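Local coordinates for protein SidF, inhibitor of growth family, member 3 (PDB 4FYF) that probably removes the 3-phosphate from phosphoinositides, as a membrane-associated phosphatase of Legionella pneumophila, at residues E7-Y12 and V260-D265; D450-N455 and C636-A641; H598-C603 and D672-G677; V661-W666 and E678-R683. The protein carries 1 engineered substitution. All coordinates share one frame; numbering follows the deposited sequence.

Overall arrangement
Contacts 1, 3 and 4 are mostly buried, while contact 2 is partly open to solvent. Contact 1 is the loosest, with a helix near the amino terminus resting on an edge strand through thin apolar packing. Contacts 2 and 3 touch where His598 and Asn601 meet Glu637. Contact 2 sets a helix against the end of another through a tyrosine-carboxylate bond, contact 3 a helix against a loop whose backbone an amide grips. Contacts 3 and 4 adjoin along the chain: the loop of contact 3 runs straight into the short helix of contact 4, which packs by aromatic side chains. Helix 652-668 of contact 4 also meets the strand of contact 1 through Ala664 and Leu665.

Contact 1: residues E7-Y12 and V260-D265; sequences ENIETY and VTIHHD
Glu10 and Val260 make the nearest backbone approach, their CA atoms 7.3 Å apart, where the first turn of helix 9-16 lies over strand 260-268, an outermost strand of a six-stranded mixed sheet. This is helix-on-sheet packing against an edge strand. The strand carries a classic beta bulge, in which His263 and His264 both face Ala251 of the neighbouring strand 247-254.

Ile262 does most of the reaching. Its CG1 branch lies beside its own backbone N (chi1 -64°) and continues extended, which brings CD1 to 4.1 Å from CA of Glu10 and 4.4 Å from CG2 of Ile9. A long branched side chain suits this place because the helix backbone stands well off from the strand. Ile9 also leans on Ile250 of strand 247-254, so the helix covers more than the edge strand alone. Val260 points toward the helix but stays a little farther back, touching Leu17 just beyond its end.

Asn8 occupies the N-cap position, and the helix begins with the bond from Tyr12 N to Asn8 O. The two acids of the contact differ in their surroundings. Asp265 is buried, and its carboxylate pairs with Arg308, Arg248 and Arg312; OD2 lies 4.4 Å from Ile9 CG2. Glu10 is exposed, and its fully extended chain carries OE1 to 3.7 Å from Val260 O, two acceptors that do not attract each other.

Contact 2: residues D450-N455 and C636-A641; sequences DDVIRN and CELDYA. With HG (mercury (II) ion), chain D.
Asp451 and Tyr640 make the tight part of this contact, with Tyr640 OH donating to Asp451 OD2 over 2.6 Å. The hydroxyl comes from above the carboxylate, 64° out of its plane, and the ring stands at 90° to that plane. OD2 also pairs with Arg413, while OD1 forms a salt bridge with Arg454 NH2, weak as a hydrogen bond, one turn along the helix; these charges would be expected to keep the buried acid ionised. Beside the bond, Leu638 fits its CD1 between Asp451 CB at 3.9 Å and Val452 CG2 at 4.1 Å. Its CB sits over one face of the Tyr640 ring, so leucine and tyrosine advance together.

Both lie just past the carboxy-terminal end of helix 626-637, in the turn that leads to strand 641-645. The helix closes with a Schellman motif, in which Asp639 takes positive phi (68°).

Packing thins toward Asn455, whose CG stays 4.3 Å from Leu638 CD2. Arg454 marks the open side, where a charged residue is at home in solvent. Away from the interface, Cys636 SG binds a mercury ion at 2.6 Å.

Contact 3: residues H598-C603 and D672-G677; sequences HFYNSC and DGLYTG. With HG (mercury (II) ion), chain E.
Asn601 turns the polar end of its amide to the loop backbone, so that both polar atoms are used at once. OD1 accepts from Tyr675 N over 2.7 Å in a nearly straight bond (167°), tilted out of the carbonyl plane, while ND2 donates to Gly673 O over 2.9 Å within its own amide plane. The two bonds span Leu674 and fix the rotation of the amide. Asparagine suits the place because it offers a donor and an acceptor together.

Tyr600 stands next to it with CG anti to the backbone N (chi1 177°), which swings the ring toward the loop. Leu674 crosses it at about a right angle, with CD1 over one face and CD2 at 3.8 Å from Tyr600 CD1. The ring edge instead faces the carbonyl of Tyr675, where Tyr600 CE1 lies 3.6 Å from Tyr675 O. Gly673 adopts positive phi, a conformation glycine takes easily.

Elsewhere on the helix, a mercury ion is bound by Phe599 O and Cys603 SG and lies over the Phe599 ring. The bidentate asparagine pairs with the backbone as a peptide group would, and ties loop 672-677 to helix 590-614.

Contact 4: residues V661-W666 and E678-R683; sequences VGNALW and EFLDHR
Gly662 and Phe679 anchor a buried aromatic contact between two helices in succession along the chain, 652-668 and the short 678-681, joined by the loop that includes 672-677. The Phe679 ring lies flat against the helix backbone. Gly662 CA makes a CH-pi contact with it, 4.0 Å from the ring centroid and 27° off the normal, and Asn663 N lies over the same ring nearer its rim. Glycine suits the spot because nothing stands between ring and main chain. The phenylalanine reaches across to helix 652-668; Arg684 adds a cation-pi contact, and Leu696 packs on the ring as well.

Trp666, one turn beyond Gly662, sets its CB 3.9 Å from Phe679 CB and uses its indole N-H at the margin. NE1 donates to Glu678 OE1 over 2.9 Å at 176°, with the acceptor in the indole plane but the donor 68° above the carboxylate plane. The same oxygen takes a bond from Thr676 OG1, so OE1 of the exposed glutamate is gripped by two donors.

In cysteine-based phosphoinositide phosphatases a strand, a P-loop and a helix follow one another, and strand 641-645 with helix 652-668 is consistent with that order, making this helix the likely one after the loop. Between Asn663 and Phe679 a water links the segments, donating to Asn663 OD1 at 3.2 Å and accepting from Phe679 N at 2.9 Å.

Contact 1: residues E7-Y12 and V260-D265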
loop_
_atom_site.group_PDB
_atom_site.type_symbol
_atom_site.label_atom_id
_atom_site.label_comp_id
_atom_site.label_asym_id
_atom_site.label_seq_id
_atom_site.Cartn_x
_atom_site.Cartn_y
_atom_site.Cartn_z
ATOM N N GLU A 7 -12.901 10.681 -12.819
ATOM C CA GLU A 7 -13.004 11.973 -12.159
ATOM C C GLU A 7 -11.661 12.321 -11.473
ATOM O O GLU A 7 -10.888 11.463 -11.080
ATOM C CB GLU A 7 -14.155 11.949 -11.167
ATOM C CG GLU A 7 -14.550 13.274 -10.545
ATOM C CD GLU A 7 -14.979 14.289 -11.573
ATOM O OE1 GLU A 7 -14.056 14.945 -12.112
ATOM O OE2 GLU A 7 -16.214 14.431 -11.825
ATOM N N ASN A 8 -11.372 13.597 -11.405
ATOM C CA ASN A 8 -10.238 14.103 -10.718
ATOM C C ASN A 8 -10.289 13.724 -9.218
ATOM O O ASN A 8 -11.330 13.835 -8.561
ATOM C CB ASN A 8 -10.259 15.612 -10.865
ATOM C CG ASN A 8 -9.313 16.289 -9.917
ATOM O OD1 ASN A 8 -8.127 16.444 -10.204
ATOM N ND2 ASN A 8 -9.819 16.692 -8.792
ATOM N N ILE A 9 -9.157 13.315 -8.665
ATOM C CA ILE A 9 -9.188 12.679 -7.381
ATOM C C ILE A 9 -9.572 13.659 -6.267
ATOM O O ILE A 9 -10.281 13.313 -5.315
ATOM C CB ILE A 9 -7.878 11.954 -7.111
ATOM C CG1 ILE A 9 -8.193 10.704 -6.295
ATOM C CG2 ILE A 9 -6.825 12.881 -6.493
ATOM C CD1 ILE A 9 -7.791 10.851 -4.874
ATOM N N GLU A 10 -9.121 14.892 -6.401
ATOM C CA GLU A 10 -9.482 15.875 -5.445
ATOM C C GLU A 10 -11.017 16.070 -5.425
ATOM O O GLU A 10 -11.646 16.007 -4.349
ATOM C CB GLU A 10 -8.759 17.150 -5.754
ATOM C CG GLU A 10 -9.079 18.271 -4.816
ATOM C CD GLU A 10 -8.347 19.536 -5.207
ATOM O OE1 GLU A 10 -8.500 20.517 -4.450
ATOM O OE2 GLU A 10 -7.634 19.550 -6.267
ATOM N N THR A 11 -11.640 16.247 -6.586
ATOM C CA THR A 11 -13.062 16.421 -6.559
ATOM C C THR A 11 -13.751 15.167 -5.979
ATOM O O THR A 11 -14.643 15.290 -5.141
ATOM C CB THR A 11 -13.688 17.008 -7.880
ATOM O OG1 THR A 11 -14.566 16.059 -8.495
ATOM C CG2 THR A 11 -12.633 17.551 -8.886
ATOM N N TYR A 12 -13.307 13.978 -6.365
ATOM C CA TYR A 12 -13.884 12.749 -5.795
ATOM C C TYR A 12 -13.772 12.640 -4.248
ATOM O O TYR A 12 -14.746 12.269 -3.586
ATOM C CB TYR A 12 -13.342 11.509 -6.480
ATOM C CG TYR A 12 -13.870 10.168 -5.969
ATOM C CD1 TYR A 12 -15.238 9.862 -5.967
ATOM C CD2 TYR A 12 -12.994 9.178 -5.550
ATOM C CE1 TYR A 12 -15.705 8.607 -5.533
ATOM C CE2 TYR A 12 -13.445 7.939 -5.113
ATOM C CZ TYR A 12 -14.792 7.651 -5.115
ATOM O OH TYR A 12 -15.210 6.416 -4.681
ATOM N N VAL A 260 -10.850 20.682 0.324
ATOM C CA VAL A 260 -9.918 19.711 0.806
ATOM C C VAL A 260 -8.509 20.154 0.366
ATOM O O VAL A 260 -8.289 20.504 -0.797
ATOM C CB VAL A 260 -10.287 18.374 0.133
ATOM C CG1 VAL A 260 -9.077 17.540 -0.162
ATOM C CG2 VAL A 260 -11.329 17.619 0.926
ATOM N N THR A 261 -7.561 20.149 1.297
ATOM C CA THR A 261 -6.161 20.127 0.944
ATOM C C THR A 261 -5.632 18.714 1.207
ATOM O O THR A 261 -5.667 18.235 2.350
ATOM C CB THR A 261 -5.354 21.151 1.762
ATOM O OG1 THR A 261 -5.925 22.476 1.618
ATOM C CG2 THR A 261 -3.877 21.124 1.327
ATOM N N ILE A 262 -5.132 18.067 0.146
ATOM C CA ILE A 262 -4.514 16.738 0.193
ATOM C C ILE A 262 -3.078 16.761 0.689
ATOM O O ILE A 262 -2.244 17.409 0.081
ATOM C CB ILE A 262 -4.687 15.988 -1.147
ATOM C CG1 ILE A 262 -6.205 15.750 -1.350
ATOM C CG2 ILE A 262 -4.050 14.608 -1.068
ATOM C CD1 ILE A 262 -6.573 15.037 -2.627
ATOM N N HIS A 263 -2.772 16.078 1.795
ATOM C CA HIS A 263 -1.405 16.112 2.343
ATOM C C HIS A 263 -0.619 14.886 2.023
ATOM O O HIS A 263 0.589 14.884 2.220
ATOM C CB HIS A 263 -1.380 16.298 3.874
ATOM C CG HIS A 263 -2.196 17.474 4.373
ATOM N ND1 HIS A 263 -2.044 18.752 3.891
ATOM C CD2 HIS A 263 -3.194 17.546 5.350
ATOM C CE1 HIS A 263 -2.907 19.576 4.525
ATOM N NE2 HIS A 263 -3.609 18.851 5.410
ATOM N N HIS A 264 -1.305 13.809 1.633
ATOM C CA HIS A 264 -0.670 12.564 1.296
ATOM C C HIS A 264 -1.432 11.750 0.281
ATOM O O HIS A 264 -2.642 11.597 0.368
ATOM C CB HIS A 264 -0.336 11.699 2.492
ATOM C CG HIS A 264 0.323 10.406 2.094
ATOM N ND1 HIS A 264 1.623 10.327 1.768
ATOM C CD2 HIS A 264 -0.198 9.137 1.907
ATOM C CE1 HIS A 264 1.937 9.058 1.459
ATOM N NE2 HIS A 264 0.829 8.327 1.546
ATOM N N ASP A 265 -0.710 11.161 -0.652
ATOM C CA ASP A 265 -1.338 10.436 -1.766
ATOM C C ASP A 265 -0.382 9.319 -2.272
ATOM O O ASP A 265 0.645 9.584 -2.920
ATOM C CB ASP A 265 -1.705 11.428 -2.871
ATOM C CG ASP A 265 -2.272 10.749 -4.110
ATOM O OD1 ASP A 265 -2.066 9.530 -4.311
ATOM O OD2 ASP A 265 -2.984 11.438 -4.888
#

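Contact 2: residues D450-N455 and C636-A641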
loop_
_atom_site.group_PDB
_atom_site.type_symbol
_atom_site.label_atom_id
_atom_site.label_comp_id
_atom_site.label_asym_id
_atom_site.label_seq_id
_atom_site.Cartn_x
_atom_site.Cartn_y
_atom_site.Cartn_z
ATOM N N ASP A 450 21.057 9.749 -6.051
ATOM C CA ASP A 450 21.211 10.352 -7.413
ATOM C C ASP A 450 19.959 11.114 -7.870
ATOM O O ASP A 450 20.097 12.254 -8.316
ATOM C CB ASP A 450 21.682 9.356 -8.502
ATOM C CG ASP A 450 23.180 9.051 -8.411
ATOM O OD1 ASP A 450 23.989 9.965 -8.722
ATOM O OD2 ASP A 450 23.561 7.900 -8.045
ATOM N N ASP A 451 18.754 10.523 -7.729
ATOM C CA ASP A 451 17.496 11.264 -8.031
ATOM C C ASP A 451 17.394 12.607 -7.350
ATOM O O ASP A 451 16.911 13.559 -7.929
ATOM C CB ASP A 451 16.246 10.472 -7.687
ATOM C CG ASP A 451 16.116 9.252 -8.544
ATOM O OD1 ASP A 451 16.920 9.116 -9.495
ATOM O OD2 ASP A 451 15.241 8.412 -8.261
ATOM N N VAL A 452 17.845 12.679 -6.117
ATOM C CA VAL A 452 17.836 13.930 -5.397
ATOM C C VAL A 452 18.901 14.910 -5.975
ATOM O O VAL A 452 18.599 16.086 -6.136
ATOM C CB VAL A 452 17.949 13.682 -3.872
ATOM C CG1 VAL A 452 18.196 14.958 -3.099
ATOM C CG2 VAL A 452 16.662 13.031 -3.370
ATOM N N ILE A 453 20.102 14.414 -6.314
ATOM C CA ILE A 453 21.176 15.232 -6.815
ATOM C C ILE A 453 20.649 15.893 -8.088
ATOM O O ILE A 453 20.797 17.098 -8.274
ATOM C CB ILE A 453 22.464 14.405 -7.141
ATOM C CG1 ILE A 453 23.115 13.802 -5.880
ATOM C CG2 ILE A 453 23.522 15.233 -7.886
ATOM C CD1 ILE A 453 23.309 14.787 -4.755
ATOM N N ARG A 454 20.013 15.094 -8.949
ATOM C CA ARG A 454 19.563 15.585 -10.242
ATOM C C ARG A 454 18.516 16.626 -10.045
ATOM O O ARG A 454 18.516 17.632 -10.755
ATOM C CB ARG A 454 19.080 14.473 -11.145
ATOM C CG ARG A 454 20.232 13.901 -11.932
ATOM C CD ARG A 454 19.730 12.968 -13.002
ATOM N NE ARG A 454 19.786 11.605 -12.497
ATOM C CZ ARG A 454 18.751 10.899 -12.069
ATOM N NH1 ARG A 454 17.495 11.386 -12.059
ATOM N NH2 ARG A 454 19.010 9.672 -11.659
ATOM N N ASN A 455 17.664 16.416 -9.041
ATOM C CA ASN A 455 16.713 17.434 -8.651
ATOM C C ASN A 455 17.362 18.694 -8.184
ATOM O O ASN A 455 16.805 19.770 -8.406
ATOM C CB ASN A 455 15.824 16.975 -7.542
ATOM C CG ASN A 455 14.444 16.747 -8.020
ATOM O OD1 ASN A 455 13.513 17.504 -7.687
ATOM N ND2 ASN A 455 14.292 15.715 -8.862
ATOM N N CYS A 636 7.606 10.155 -2.192
ATOM C CA CYS A 636 6.410 10.981 -2.353
ATOM C C CYS A 636 6.763 12.474 -2.569
ATOM O O CYS A 636 6.112 13.133 -3.358
ATOM C CB CYS A 636 5.560 10.885 -1.084
ATOM S SG CYS A 636 3.868 11.293 -1.222
ATOM N N GLU A 637 7.756 13.035 -2.114
ATOM C CA GLU A 637 8.251 14.385 -2.461
ATOM C C GLU A 637 8.767 14.469 -3.909
ATOM O O GLU A 637 8.780 15.524 -4.490
ATOM C CB GLU A 637 9.496 14.790 -1.611
ATOM C CG GLU A 637 9.279 15.330 -0.210
ATOM C CD GLU A 637 8.389 16.567 -0.108
ATOM O OE1 GLU A 637 8.387 17.451 -1.001
ATOM O OE2 GLU A 637 7.696 16.642 0.923
ATOM N N LEU A 638 9.322 13.376 -4.419
ATOM C CA LEU A 638 9.946 13.409 -5.740
ATOM C C LEU A 638 8.866 13.105 -6.721
ATOM O O LEU A 638 9.131 13.003 -7.915
ATOM C CB LEU A 638 11.064 12.383 -5.863
ATOM C CG LEU A 638 12.292 12.636 -5.004
ATOM C CD1 LEU A 638 13.353 11.605 -5.371
ATOM C CD2 LEU A 638 12.783 14.102 -5.096
ATOM N N ASP A 639 7.649 12.943 -6.169
ATOM C CA ASP A 639 6.419 12.753 -6.932
ATOM C C ASP A 639 6.390 11.404 -7.662
ATOM O O ASP A 639 5.848 11.276 -8.741
ATOM C CB ASP A 639 6.201 13.935 -7.910
ATOM C CG ASP A 639 4.806 13.935 -8.536
ATOM O OD1 ASP A 639 3.799 13.680 -7.804
ATOM O OD2 ASP A 639 4.734 14.199 -9.767
ATOM N N TYR A 640 6.945 10.387 -7.028
ATOM C CA TYR A 640 6.795 9.007 -7.457
ATOM C C TYR A 640 5.510 8.438 -6.851
ATOM O O TYR A 640 4.968 9.014 -5.906
ATOM C CB TYR A 640 7.987 8.251 -6.888
ATOM C CG TYR A 640 9.339 8.752 -7.368
ATOM C CD1 TYR A 640 9.456 9.598 -8.506
ATOM C CD2 TYR A 640 10.505 8.267 -6.798
ATOM C CE1 TYR A 640 10.705 10.023 -9.001
ATOM C CE2 TYR A 640 11.762 8.664 -7.282
ATOM C CZ TYR A 640 11.867 9.521 -8.376
ATOM O OH TYR A 640 13.123 9.866 -8.809
ATOM N N ALA A 641 4.998 7.327 -7.377
ATOM C CA ALA A 641 3.939 6.615 -6.705
ATOM C C ALA A 641 4.585 5.640 -5.692
ATOM O O ALA A 641 5.327 4.740 -6.069
ATOM C CB ALA A 641 3.092 5.869 -7.717
HETATM HG HG HG D . 4.697 13.610 -0.359
#

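Contact 3: residues H598-C603 and D672-G677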
loop_
_atom_site.group_PDB
_atom_site.type_symbol
_atom_site.label_atom_id
_atom_site.label_comp_id
_atom_site.label_asym_id
_atom_site.label_seq_id
_atom_site.Cartn_x
_atom_site.Cartn_y
_atom_site.Cartn_z
ATOM N N HIS A 598 9.260 21.753 -0.227
ATOM C CA HIS A 598 9.706 20.584 -1.022
ATOM C C HIS A 598 11.210 20.511 -1.034
ATOM O O HIS A 598 11.780 19.448 -0.840
ATOM C CB HIS A 598 9.118 20.550 -2.464
ATOM C CG HIS A 598 9.993 19.797 -3.490
ATOM N ND1 HIS A 598 9.734 18.519 -3.887
ATOM C CD2 HIS A 598 11.163 20.190 -4.182
ATOM C CE1 HIS A 598 10.689 18.115 -4.782
ATOM N NE2 HIS A 598 11.568 19.124 -4.943
ATOM N N PHE A 599 11.885 21.626 -1.261
ATOM C CA PHE A 599 13.321 21.532 -1.308
ATOM C C PHE A 599 13.941 21.062 0.034
ATOM O O PHE A 599 14.848 20.210 0.055
ATOM C CB PHE A 599 13.955 22.835 -1.758
ATOM C CG PHE A 599 15.446 22.757 -1.844
ATOM C CD1 PHE A 599 16.239 22.892 -0.688
ATOM C CD2 PHE A 599 16.081 22.494 -3.072
ATOM C CE1 PHE A 599 17.623 22.779 -0.761
ATOM C CE2 PHE A 599 17.473 22.388 -3.129
ATOM C CZ PHE A 599 18.244 22.528 -1.978
ATOM N N TYR A 600 13.486 21.653 1.138
ATOM C CA TYR A 600 13.956 21.297 2.474
ATOM C C TYR A 600 13.545 19.855 2.848
ATOM O O TYR A 600 14.394 19.035 3.249
ATOM C CB TYR A 600 13.408 22.277 3.516
ATOM C CG TYR A 600 13.808 21.921 4.915
ATOM C CD1 TYR A 600 13.057 20.990 5.698
ATOM C CD2 TYR A 600 14.948 22.460 5.475
ATOM C CE1 TYR A 600 13.449 20.637 6.988
ATOM C CE2 TYR A 600 15.345 22.116 6.775
ATOM C CZ TYR A 600 14.602 21.219 7.526
ATOM O OH TYR A 600 15.050 20.932 8.799
ATOM N N ASN A 601 12.252 19.548 2.708
ATOM C CA ASN A 601 11.730 18.271 3.164
ATOM C C ASN A 601 12.417 17.127 2.428
ATOM O O ASN A 601 12.901 16.165 3.018
ATOM C CB ASN A 601 10.206 18.214 3.013
ATOM C CG ASN A 601 9.482 18.992 4.102
ATOM O OD1 ASN A 601 10.069 19.346 5.138
ATOM N ND2 ASN A 601 8.184 19.247 3.888
ATOM N N SER A 602 12.526 17.284 1.129
ATOM C CA SER A 602 13.317 16.362 0.360
ATOM C C SER A 602 14.738 16.145 0.909
ATOM O O SER A 602 15.083 15.015 1.289
ATOM C CB SER A 602 13.345 16.746 -1.092
ATOM O OG SER A 602 14.425 16.026 -1.608
ATOM N N CYS A 603 15.519 17.196 1.045
ATOM C CA CYS A 603 16.850 17.067 1.662
ATOM C C CYS A 603 16.832 16.458 3.090
ATOM O O CYS A 603 17.730 15.670 3.431
ATOM C CB CYS A 603 17.570 18.406 1.756
ATOM S SG CYS A 603 18.286 19.098 0.269
ATOM N N ASP A 672 5.362 25.673 9.792
ATOM C CA ASP A 672 6.275 25.619 8.648
ATOM C C ASP A 672 5.849 24.763 7.471
ATOM O O ASP A 672 6.047 25.131 6.325
ATOM C CB ASP A 672 7.524 24.899 9.158
ATOM C CG ASP A 672 8.580 25.833 9.474
ATOM O OD1 ASP A 672 8.469 26.885 8.831
ATOM O OD2 ASP A 672 9.467 25.560 10.330
ATOM N N GLY A 673 5.351 23.558 7.778
ATOM C CA GLY A 673 5.249 22.494 6.794
ATOM C C GLY A 673 6.601 21.825 6.633
ATOM O O GLY A 673 6.846 21.153 5.659
ATOM N N LEU A 674 7.497 22.021 7.575
ATOM C CA LEU A 674 8.840 21.484 7.431
ATOM C C LEU A 674 9.086 20.301 8.386
ATOM O O LEU A 674 8.786 20.353 9.592
ATOM C CB LEU A 674 9.880 22.582 7.687
ATOM C CG LEU A 674 9.937 23.771 6.721
ATOM C CD1 LEU A 674 11.118 24.684 7.040
ATOM C CD2 LEU A 674 10.024 23.279 5.303
ATOM N N TYR A 675 9.649 19.239 7.851
ATOM C CA TYR A 675 9.848 18.027 8.630
ATOM C C TYR A 675 10.838 18.226 9.786
ATOM O O TYR A 675 11.895 18.777 9.587
ATOM C CB TYR A 675 10.303 16.929 7.679
ATOM C CG TYR A 675 10.778 15.683 8.332
ATOM C CD1 TYR A 675 9.856 14.735 8.830
ATOM C CD2 TYR A 675 12.147 15.406 8.431
ATOM C CE1 TYR A 675 10.303 13.572 9.394
ATOM C CE2 TYR A 675 12.581 14.236 9.011
ATOM C CZ TYR A 675 11.651 13.325 9.473
ATOM O OH TYR A 675 12.073 12.164 10.082
ATOM N N THR A 676 10.466 17.801 10.988
ATOM C CA THR A 676 11.346 17.821 12.152
ATOM C C THR A 676 11.639 16.424 12.663
ATOM O O THR A 676 12.468 16.276 13.550
ATOM C CB THR A 676 10.671 18.510 13.328
ATOM O OG1 THR A 676 9.515 17.742 13.701
ATOM C CG2 THR A 676 10.253 19.870 12.938
ATOM N N GLY A 677 10.921 15.411 12.175
ATOM C CA GLY A 677 11.060 14.057 12.710
ATOM C C GLY A 677 10.402 13.722 14.061
ATOM O O GLY A 677 10.455 12.583 14.501
HETATM HG HG HG E . 16.555 18.767 -1.725
#

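Contact 4: residues V661-W666 and E678-R683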
loop_
_atom_site.group_PDB
_atom_site.type_symbol
_atom_site.label_atom_id
_atom_site.label_comp_id
_atom_site.label_asym_id
_atom_site.label_seq_id
_atom_site.Cartn_x
_atom_site.Cartn_y
_atom_site.Cartn_z
ATOM N N VAL A 661 1.614 8.125 6.907
ATOM C CA VAL A 661 0.444 8.995 6.924
ATOM C C VAL A 661 0.534 9.902 8.142
ATOM O O VAL A 661 0.284 11.075 8.029
ATOM C CB VAL A 661 -0.907 8.210 6.976
ATOM C CG1 VAL A 661 -2.070 9.112 6.680
ATOM C CG2 VAL A 661 -0.951 7.170 5.907
ATOM N N GLY A 662 0.948 9.360 9.289
ATOM C CA GLY A 662 0.971 10.091 10.518
ATOM C C GLY A 662 2.028 11.170 10.444
ATOM O O GLY A 662 1.800 12.299 10.882
ATOM N N ASN A 663 3.194 10.839 9.874
ATOM C CA ASN A 663 4.203 11.849 9.608
ATOM C C ASN A 663 3.737 12.926 8.632
ATOM O O ASN A 663 4.007 14.135 8.830
ATOM C CB ASN A 663 5.472 11.219 9.068
ATOM C CG ASN A 663 6.517 12.253 8.754
ATOM O OD1 ASN A 663 7.274 12.689 9.626
ATOM N ND2 ASN A 663 6.547 12.683 7.508
ATOM N N ALA A 664 3.035 12.501 7.580
ATOM C CA ALA A 664 2.640 13.448 6.532
ATOM C C ALA A 664 1.663 14.410 7.231
ATOM O O ALA A 664 1.753 15.640 7.041
ATOM C CB ALA A 664 1.984 12.734 5.329
ATOM N N LEU A 665 0.753 13.848 8.065
ATOM C CA LEU A 665 -0.209 14.704 8.763
ATOM C C LEU A 665 0.461 15.675 9.770
ATOM O O LEU A 665 0.231 16.902 9.735
ATOM C CB LEU A 665 -1.319 13.867 9.384
ATOM C CG LEU A 665 -2.392 13.396 8.395
ATOM C CD1 LEU A 665 -3.280 12.475 9.181
ATOM C CD2 LEU A 665 -3.251 14.517 7.824
ATOM N N TRP A 666 1.336 15.137 10.609
ATOM C CA TRP A 666 2.091 15.946 11.541
ATOM C C TRP A 666 2.832 17.095 10.858
ATOM O O TRP A 666 2.821 18.270 11.308
ATOM C CB TRP A 666 3.116 15.082 12.252
ATOM C CG TRP A 666 3.777 15.859 13.346
ATOM C CD1 TRP A 666 5.048 16.424 13.343
ATOM C CD2 TRP A 666 3.157 16.297 14.598
ATOM N NE1 TRP A 666 5.269 17.143 14.485
ATOM C CE2 TRP A 666 4.167 17.108 15.288
ATOM C CE3 TRP A 666 1.892 16.155 15.163
ATOM C CZ2 TRP A 666 3.921 17.676 16.543
ATOM C CZ3 TRP A 666 1.644 16.708 16.412
ATOM C CH2 TRP A 666 2.638 17.467 17.087
ATOM N N GLU A 678 9.766 14.689 14.721
ATOM C CA GLU A 678 9.158 14.406 16.022
ATOM C C GLU A 678 8.190 13.230 15.922
ATOM O O GLU A 678 8.143 12.410 16.836
ATOM C CB GLU A 678 8.452 15.604 16.651
ATOM C CG GLU A 678 9.159 16.949 16.503
ATOM C CD GLU A 678 8.140 18.097 16.413
ATOM O OE1 GLU A 678 7.734 18.501 15.235
ATOM O OE2 GLU A 678 7.713 18.527 17.540
ATOM N N PHE A 679 7.427 13.132 14.834
ATOM C CA PHE A 679 6.424 12.104 14.774
ATOM C C PHE A 679 7.087 10.723 14.723
ATOM O O PHE A 679 6.528 9.760 15.197
ATOM C CB PHE A 679 5.449 12.281 13.623
ATOM C CG PHE A 679 4.334 11.288 13.655
ATOM C CD1 PHE A 679 4.503 10.024 13.119
ATOM C CD2 PHE A 679 3.116 11.603 14.246
ATOM C CE1 PHE A 679 3.478 9.095 13.147
ATOM C CE2 PHE A 679 2.103 10.661 14.318
ATOM C CZ PHE A 679 2.275 9.417 13.764
ATOM N N LEU A 680 8.287 10.641 14.156
ATOM C CA LEU A 680 9.073 9.405 14.216
ATOM C C LEU A 680 9.876 9.201 15.517
ATOM O O LEU A 680 9.871 8.079 16.079
ATOM C CB LEU A 680 9.960 9.263 12.967
ATOM C CG LEU A 680 9.221 9.201 11.617
ATOM C CD1 LEU A 680 10.246 8.817 10.585
ATOM C CD2 LEU A 680 8.108 8.153 11.612
ATOM N N ASP A 681 10.524 10.260 16.004
ATOM C CA ASP A 681 11.466 10.140 17.140
ATOM C C ASP A 681 10.793 10.040 18.502
ATOM O O ASP A 681 11.363 9.432 19.429
ATOM C CB ASP A 681 12.487 11.295 17.156
ATOM C CG ASP A 681 13.353 11.329 15.886
ATOM O OD1 ASP A 681 13.374 10.285 15.162
ATOM O OD2 ASP A 681 14.025 12.386 15.617
ATOM N N HIS A 682 9.606 10.645 18.629
ATOM C CA HIS A 682 8.927 10.744 19.922
ATOM C C HIS A 682 8.626 9.378 20.476
ATOM O O HIS A 682 8.139 8.474 19.750
ATOM C CB HIS A 682 7.653 11.588 19.881
ATOM C CG HIS A 682 7.021 11.759 21.244
ATOM N ND1 HIS A 682 5.974 11.006 21.668
ATOM C CD2 HIS A 682 7.369 12.586 22.320
ATOM C CE1 HIS A 682 5.656 11.352 22.933
ATOM N NE2 HIS A 682 6.510 12.322 23.327
ATOM N N ARG A 683 8.966 9.221 21.753
ATOM C CA ARG A 683 8.874 7.959 22.431
ATOM C C ARG A 683 7.463 7.898 23.043
ATOM O O ARG A 683 7.139 8.615 23.997
ATOM C CB ARG A 683 10.028 7.789 23.439
ATOM C CG ARG A 683 11.484 7.681 22.856
ATOM C CD ARG A 683 11.725 6.506 21.871
ATOM N NE ARG A 683 11.120 6.687 20.534
ATOM C CZ ARG A 683 10.767 5.686 19.713
ATOM N NH1 ARG A 683 10.941 4.407 20.088
ATOM N NH2 ARG A 683 10.226 5.936 18.520
HETATM O O HOH W 1 8.010 14.364 12.222
#